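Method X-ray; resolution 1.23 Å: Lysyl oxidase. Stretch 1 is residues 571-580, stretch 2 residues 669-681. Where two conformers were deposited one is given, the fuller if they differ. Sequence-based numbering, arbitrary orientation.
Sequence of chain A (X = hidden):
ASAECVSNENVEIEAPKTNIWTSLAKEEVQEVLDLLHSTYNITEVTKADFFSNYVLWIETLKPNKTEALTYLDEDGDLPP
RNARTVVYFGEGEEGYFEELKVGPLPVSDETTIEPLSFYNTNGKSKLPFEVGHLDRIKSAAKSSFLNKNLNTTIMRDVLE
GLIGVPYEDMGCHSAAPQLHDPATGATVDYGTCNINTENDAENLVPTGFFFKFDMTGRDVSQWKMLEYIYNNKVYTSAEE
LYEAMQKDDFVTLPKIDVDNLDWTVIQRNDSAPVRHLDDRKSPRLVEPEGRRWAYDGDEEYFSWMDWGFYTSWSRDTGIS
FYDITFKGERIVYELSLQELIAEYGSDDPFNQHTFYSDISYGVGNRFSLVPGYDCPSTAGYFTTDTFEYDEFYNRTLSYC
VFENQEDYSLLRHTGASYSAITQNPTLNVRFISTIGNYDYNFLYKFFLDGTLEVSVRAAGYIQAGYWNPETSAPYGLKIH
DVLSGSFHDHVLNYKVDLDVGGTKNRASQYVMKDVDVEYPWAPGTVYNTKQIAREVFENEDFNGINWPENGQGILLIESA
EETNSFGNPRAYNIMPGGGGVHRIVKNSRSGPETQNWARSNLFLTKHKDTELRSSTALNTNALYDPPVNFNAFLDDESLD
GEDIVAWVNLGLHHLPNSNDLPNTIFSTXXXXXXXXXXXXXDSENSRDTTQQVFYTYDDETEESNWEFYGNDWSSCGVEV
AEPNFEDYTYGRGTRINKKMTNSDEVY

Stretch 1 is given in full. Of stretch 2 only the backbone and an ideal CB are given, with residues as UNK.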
# COMPACT_ATOMS: atom_id res chain seq x y z
N ALA A 571 -9.46 -17.74 -12.02
CA ALA A 571 -9.82 -16.33 -11.80
C ALA A 571 -8.61 -15.47 -11.49
O ALA A 571 -7.55 -15.96 -11.12
CB ALA A 571 -10.84 -16.23 -10.67
N TYR A 572 -8.80 -14.17 -11.68
CA TYR A 572 -7.91 -13.15 -11.16
C TYR A 572 -8.72 -12.25 -10.25
O TYR A 572 -9.87 -11.89 -10.55
CB TYR A 572 -7.21 -12.33 -12.28
CG TYR A 572 -5.80 -12.79 -12.57
CD1 TYR A 572 -5.54 -13.99 -13.22
CD2 TYR A 572 -4.70 -12.03 -12.17
CE1 TYR A 572 -4.25 -14.42 -13.43
CE2 TYR A 572 -3.40 -12.44 -12.41
CZ TYR A 572 -3.16 -13.65 -13.04
OH TYR A 572 -1.90 -14.11 -13.29
N ASN A 573 -8.10 -11.91 -9.12
CA ASN A 573 -8.70 -11.00 -8.14
C ASN A 573 -8.16 -9.61 -8.40
O ASN A 573 -6.95 -9.43 -8.44
CB ASN A 573 -8.33 -11.54 -6.74
CG ASN A 573 -8.60 -10.61 -5.57
OD1 ASN A 573 -7.85 -10.69 -4.58
ND2 ASN A 573 -9.63 -9.82 -5.61
N ILE A 574 -9.09 -8.67 -8.55
CA ILE A 574 -8.77 -7.23 -8.60
C ILE A 574 -8.82 -6.74 -7.16
O ILE A 574 -9.90 -6.63 -6.58
CB ILE A 574 -9.75 -6.44 -9.47
CG1 ILE A 574 -9.87 -7.06 -10.87
CG2 ILE A 574 -9.30 -4.99 -9.54
CD1 ILE A 574 -10.91 -6.37 -11.76
N MET A 575 -7.63 -6.48 -6.60
CA MET A 575 -7.47 -6.22 -5.15
C MET A 575 -7.09 -4.73 -5.01
O MET A 575 -6.04 -4.32 -5.48
CB MET A 575 -6.31 -7.12 -4.65
CG MET A 575 -5.99 -6.90 -3.21
SD MET A 575 -4.59 -7.88 -2.63
CE MET A 575 -4.68 -9.17 -3.68
N PRO A 576 -7.90 -3.93 -4.33
CA PRO A 576 -7.51 -2.53 -4.11
C PRO A 576 -6.35 -2.41 -3.14
O PRO A 576 -6.24 -3.18 -2.21
CB PRO A 576 -8.75 -1.90 -3.53
CG PRO A 576 -9.47 -3.05 -2.85
CD PRO A 576 -9.21 -4.27 -3.71
N GLY A 577 -5.46 -1.48 -3.41
CA GLY A 577 -4.47 -1.03 -2.45
C GLY A 577 -4.92 0.34 -1.97
O GLY A 577 -6.09 0.68 -1.93
N GLY A 578 -3.96 1.18 -1.67
CA GLY A 578 -4.30 2.54 -1.33
C GLY A 578 -4.85 3.32 -2.48
O GLY A 578 -4.75 2.98 -3.63
N GLY A 579 -5.57 4.36 -2.12
CA GLY A 579 -6.11 5.26 -3.12
C GLY A 579 -7.28 4.71 -3.87
O GLY A 579 -7.55 5.09 -4.99
N GLY A 580 -8.06 3.86 -3.21
CA GLY A 580 -9.26 3.35 -3.79
C GLY A 580 -10.43 4.30 -3.53
O GLY A 580 -11.42 3.97 -2.87
N UNK A 669 1.59 10.29 -1.40
CA UNK A 669 0.62 10.57 -2.47
C UNK A 669 0.62 9.39 -3.43
O UNK A 669 1.10 9.50 -4.53
CB UNK A 669 0.95 11.87 -3.20
N UNK A 670 0.09 8.27 -2.97
CA UNK A 670 0.24 6.95 -3.60
C UNK A 670 -1.10 6.27 -3.74
O UNK A 670 -1.94 6.35 -2.84
CB UNK A 670 1.19 6.06 -2.79
N UNK A 671 -1.29 5.61 -4.86
CA UNK A 671 -2.48 4.80 -5.10
C UNK A 671 -2.08 3.57 -5.91
O UNK A 671 -1.17 3.63 -6.73
CB UNK A 671 -3.56 5.61 -5.82
N UNK A 672 -2.75 2.43 -5.64
CA UNK A 672 -2.32 1.20 -6.34
C UNK A 672 -3.48 0.20 -6.34
O UNK A 672 -4.38 0.25 -5.50
CB UNK A 672 -1.08 0.59 -5.68
N UNK A 673 -3.42 -0.74 -7.28
CA UNK A 673 -4.26 -1.93 -7.21
C UNK A 673 -3.43 -3.11 -7.73
O UNK A 673 -2.41 -2.93 -8.42
CB UNK A 673 -5.55 -1.75 -8.01
N UNK A 674 -3.85 -4.32 -7.35
CA UNK A 674 -3.18 -5.54 -7.80
C UNK A 674 -4.19 -6.42 -8.57
O UNK A 674 -5.38 -6.42 -8.31
CB UNK A 674 -2.59 -6.30 -6.61
N UNK A 675 -3.60 -7.19 -9.49
CA UNK A 675 -4.28 -8.26 -10.19
C UNK A 675 -3.52 -9.52 -9.79
O UNK A 675 -2.37 -9.70 -10.15
CB UNK A 675 -4.31 -8.05 -11.70
N UNK A 676 -4.22 -10.37 -9.04
CA UNK A 676 -3.56 -11.53 -8.43
C UNK A 676 -4.28 -12.83 -8.75
O UNK A 676 -5.51 -12.88 -8.75
CB UNK A 676 -3.47 -11.35 -6.91
N UNK A 677 -3.55 -13.90 -9.09
CA UNK A 677 -4.22 -15.16 -9.39
C UNK A 677 -5.08 -15.65 -8.23
O UNK A 677 -4.66 -15.55 -7.07
CB UNK A 677 -3.19 -16.23 -9.75
N UNK A 678 -6.25 -16.20 -8.55
CA UNK A 678 -7.19 -16.73 -7.58
C UNK A 678 -7.82 -17.98 -8.16
O UNK A 678 -8.66 -17.91 -9.03
CB UNK A 678 -8.25 -15.70 -7.21
N UNK A 679 -7.31 -19.12 -7.73
CA UNK A 679 -7.69 -20.40 -8.33
C UNK A 679 -7.35 -20.51 -9.82
O UNK A 679 -7.90 -21.32 -10.54
CB UNK A 679 -9.19 -20.62 -8.14
N UNK A 680 -6.42 -19.67 -10.27
CA UNK A 680 -6.03 -19.61 -11.66
C UNK A 680 -5.15 -20.82 -12.01
O UNK A 680 -5.16 -21.29 -13.15
CB UNK A 680 -5.30 -18.30 -11.95
N UNK A 681 -4.39 -21.29 -11.04
CA UNK A 681 -3.65 -22.53 -11.08
C UNK A 681 -4.18 -23.48 -10.00
O UNK A 681 -5.07 -23.12 -9.22
CB UNK A 681 -2.15 -22.27 -10.90

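Residues 673-678 pair antiparallel with 571-576, and as in any extended strand their side chains alternate between the sheet face that carries Tyr 572, Ile 574 and Pro 576 and the face that carries Ala 571, Asn 573 and Met 575. Position 669 lies beyond the reach of stretch 1, which cannot discriminate there; it is Ala 669. At 670 the CB points sideways and has no partner within 5.5 Å, so many residues would serve; His 670 occupies it.

At 671 the ideal CB lies 3.6 Å from Gly 578 O and 3.7 Å from Gly 579 CA. Close packing against a glycine backbone favours a small residue, and Ala 671 fits, its CB 3.8 Å from Gly 579 CA.

Position 672 binds the glycine turn through its backbone: its N donates to Gly 578 O and its O accepts from Gly 577 N, both 2.9 Å. The CB points sideways, where a small or polar residue would suit. The residue is Ser 672, with chi1 p. Ser 672 OG lies 2.7 Å from the oxygen of water 2 in a hydrogen bond, and Gly 578 N donates to the same oxygen at 2.8 Å, linking side chain and turn.

The CB of 673 sits on the Pro 576 face, 4.4 Å from Pro 576 CA. The Pro 576 side chain is apolar, and Met 575 O, 3.6 Å from the ideal CB of 673, is already taken by the N of 674, so apolar residues of several sizes are plausible. The residue is Phe 673, whose ring leads away from stretch 1.

Position 674 pairs with Met 575: its O accepts from Met 575 N at 2.8 Å and its N donates to Met 575 O at 2.9 Å. The free NH required here excludes proline, and the neighbouring methionine favours an apolar side chain. Met 674 brings its CB 4.3 Å from Met 575 CB, while its end leads away.

At 675 the ideal CB is 4.0 Å from Tyr 572 CD2, on the face shared with Ile 574. Leucine, isoleucine or valine would suit such apolar company. In Leu 675, CD2 approaches Ile 574 CG1 at 3.9 Å.

Position 676 pairs with Asn 573, and its ideal CB is 4.1 Å from Met 575 CE. A beta-branched residue suits both the extended backbone and this methyl group. Thr 676 puts CG2 3.3 Å from Met 575 CE; its N donates to Asn 573 O at 2.9 Å.

At 677 phi is -58° and the nitrogen is not needed for a bond to stretch 1, which allows proline among other residues of modest size beside the Tyr 572 ring. In the deposited residue, Pro 677 CG lies 3.7 Å from Tyr 572 CZ, and Pro 677 CA stands 3.9 Å from the Tyr 572 ring centroid, almost on its normal, as a CH-pi contact.

Position 678 donates its N to Ala 571 O at 2.9 Å, and its CB faces Asn 573 CB. Many non-proline residues fit; Phe 678 sends its ring away.

Position 679 has phi 61° and psi 20°, a left-handed conformation that favours glycine, asparagine or aspartate; it is Asn 679.

At 680 the CB points toward stretch 1, with the Tyr 572 ring edge within reach. An aromatic suits: the face of the Tyr 680 ring receives the edge of the Tyr 572 ring, their centroids 5.1 Å apart. Position 681, hardly touched, is Phe 681.

Stretch 2 669-681: AHASFMLTPFNYF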
# COMPACT_ATOMS: atom_id res chain seq x y z
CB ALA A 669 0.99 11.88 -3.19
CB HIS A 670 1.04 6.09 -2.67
CG HIS A 670 1.34 4.70 -3.17
ND1 HIS A 670 1.23 3.61 -2.34
CD2 HIS A 670 1.74 4.22 -4.37
CE1 HIS A 670 1.55 2.51 -3.01
NE2 HIS A 670 1.87 2.86 -4.24
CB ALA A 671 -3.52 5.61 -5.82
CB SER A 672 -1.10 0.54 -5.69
OG SER A 672 -1.43 0.04 -4.39
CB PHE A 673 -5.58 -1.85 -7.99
CG PHE A 673 -5.42 -1.68 -9.49
CD1 PHE A 673 -5.37 -2.77 -10.35
CD2 PHE A 673 -5.40 -0.41 -10.04
CE1 PHE A 673 -5.27 -2.59 -11.72
CE2 PHE A 673 -5.32 -0.23 -11.40
CZ PHE A 673 -5.26 -1.33 -12.26
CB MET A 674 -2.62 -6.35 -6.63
CG MET A 674 -1.27 -5.90 -6.15
SD MET A 674 -0.71 -6.84 -4.76
CE MET A 674 0.90 -6.58 -4.80
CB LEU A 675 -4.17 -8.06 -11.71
CG LEU A 675 -4.69 -6.70 -12.21
CD1 LEU A 675 -4.52 -6.63 -13.71
CD2 LEU A 675 -6.14 -6.43 -11.81
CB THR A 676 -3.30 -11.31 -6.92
OG1 THR A 676 -2.40 -12.32 -6.42
CG2 THR A 676 -4.54 -11.41 -6.10
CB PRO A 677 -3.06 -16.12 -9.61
CG PRO A 677 -1.94 -15.30 -9.97
CD PRO A 677 -2.09 -14.01 -9.24
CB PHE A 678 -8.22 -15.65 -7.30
CG PHE A 678 -9.16 -15.94 -6.16
CD1 PHE A 678 -8.96 -15.34 -4.94
CD2 PHE A 678 -10.24 -16.81 -6.30
CE1 PHE A 678 -9.79 -15.59 -3.88
CE2 PHE A 678 -11.11 -17.05 -5.21
CZ PHE A 678 -10.86 -16.43 -4.01
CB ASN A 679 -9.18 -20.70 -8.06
CG ASN A 679 -9.45 -20.87 -6.60
OD1 ASN A 679 -8.61 -21.33 -5.84
ND2 ASN A 679 -10.66 -20.53 -6.20
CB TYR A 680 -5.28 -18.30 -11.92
CG TYR A 680 -4.87 -18.11 -13.36
CD1 TYR A 680 -5.80 -17.77 -14.32
CD2 TYR A 680 -3.53 -18.28 -13.75
CE1 TYR A 680 -5.44 -17.61 -15.62
CE2 TYR A 680 -3.18 -18.11 -15.04
CZ TYR A 680 -4.11 -17.79 -15.98
OH TYR A 680 -3.69 -17.66 -17.28
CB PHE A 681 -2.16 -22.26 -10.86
CG PHE A 681 -1.53 -21.31 -11.88
CD1 PHE A 681 -1.40 -21.66 -13.22
CD2 PHE A 681 -0.96 -20.11 -11.46
CE1 PHE A 681 -0.80 -20.81 -14.11
CE2 PHE A 681 -0.31 -19.26 -12.37
CZ PHE A 681 -0.22 -19.62 -13.68
O HOH W 1 -7.01 1.03 -4.87
O HOH W 2 -1.21 0.70 -1.82
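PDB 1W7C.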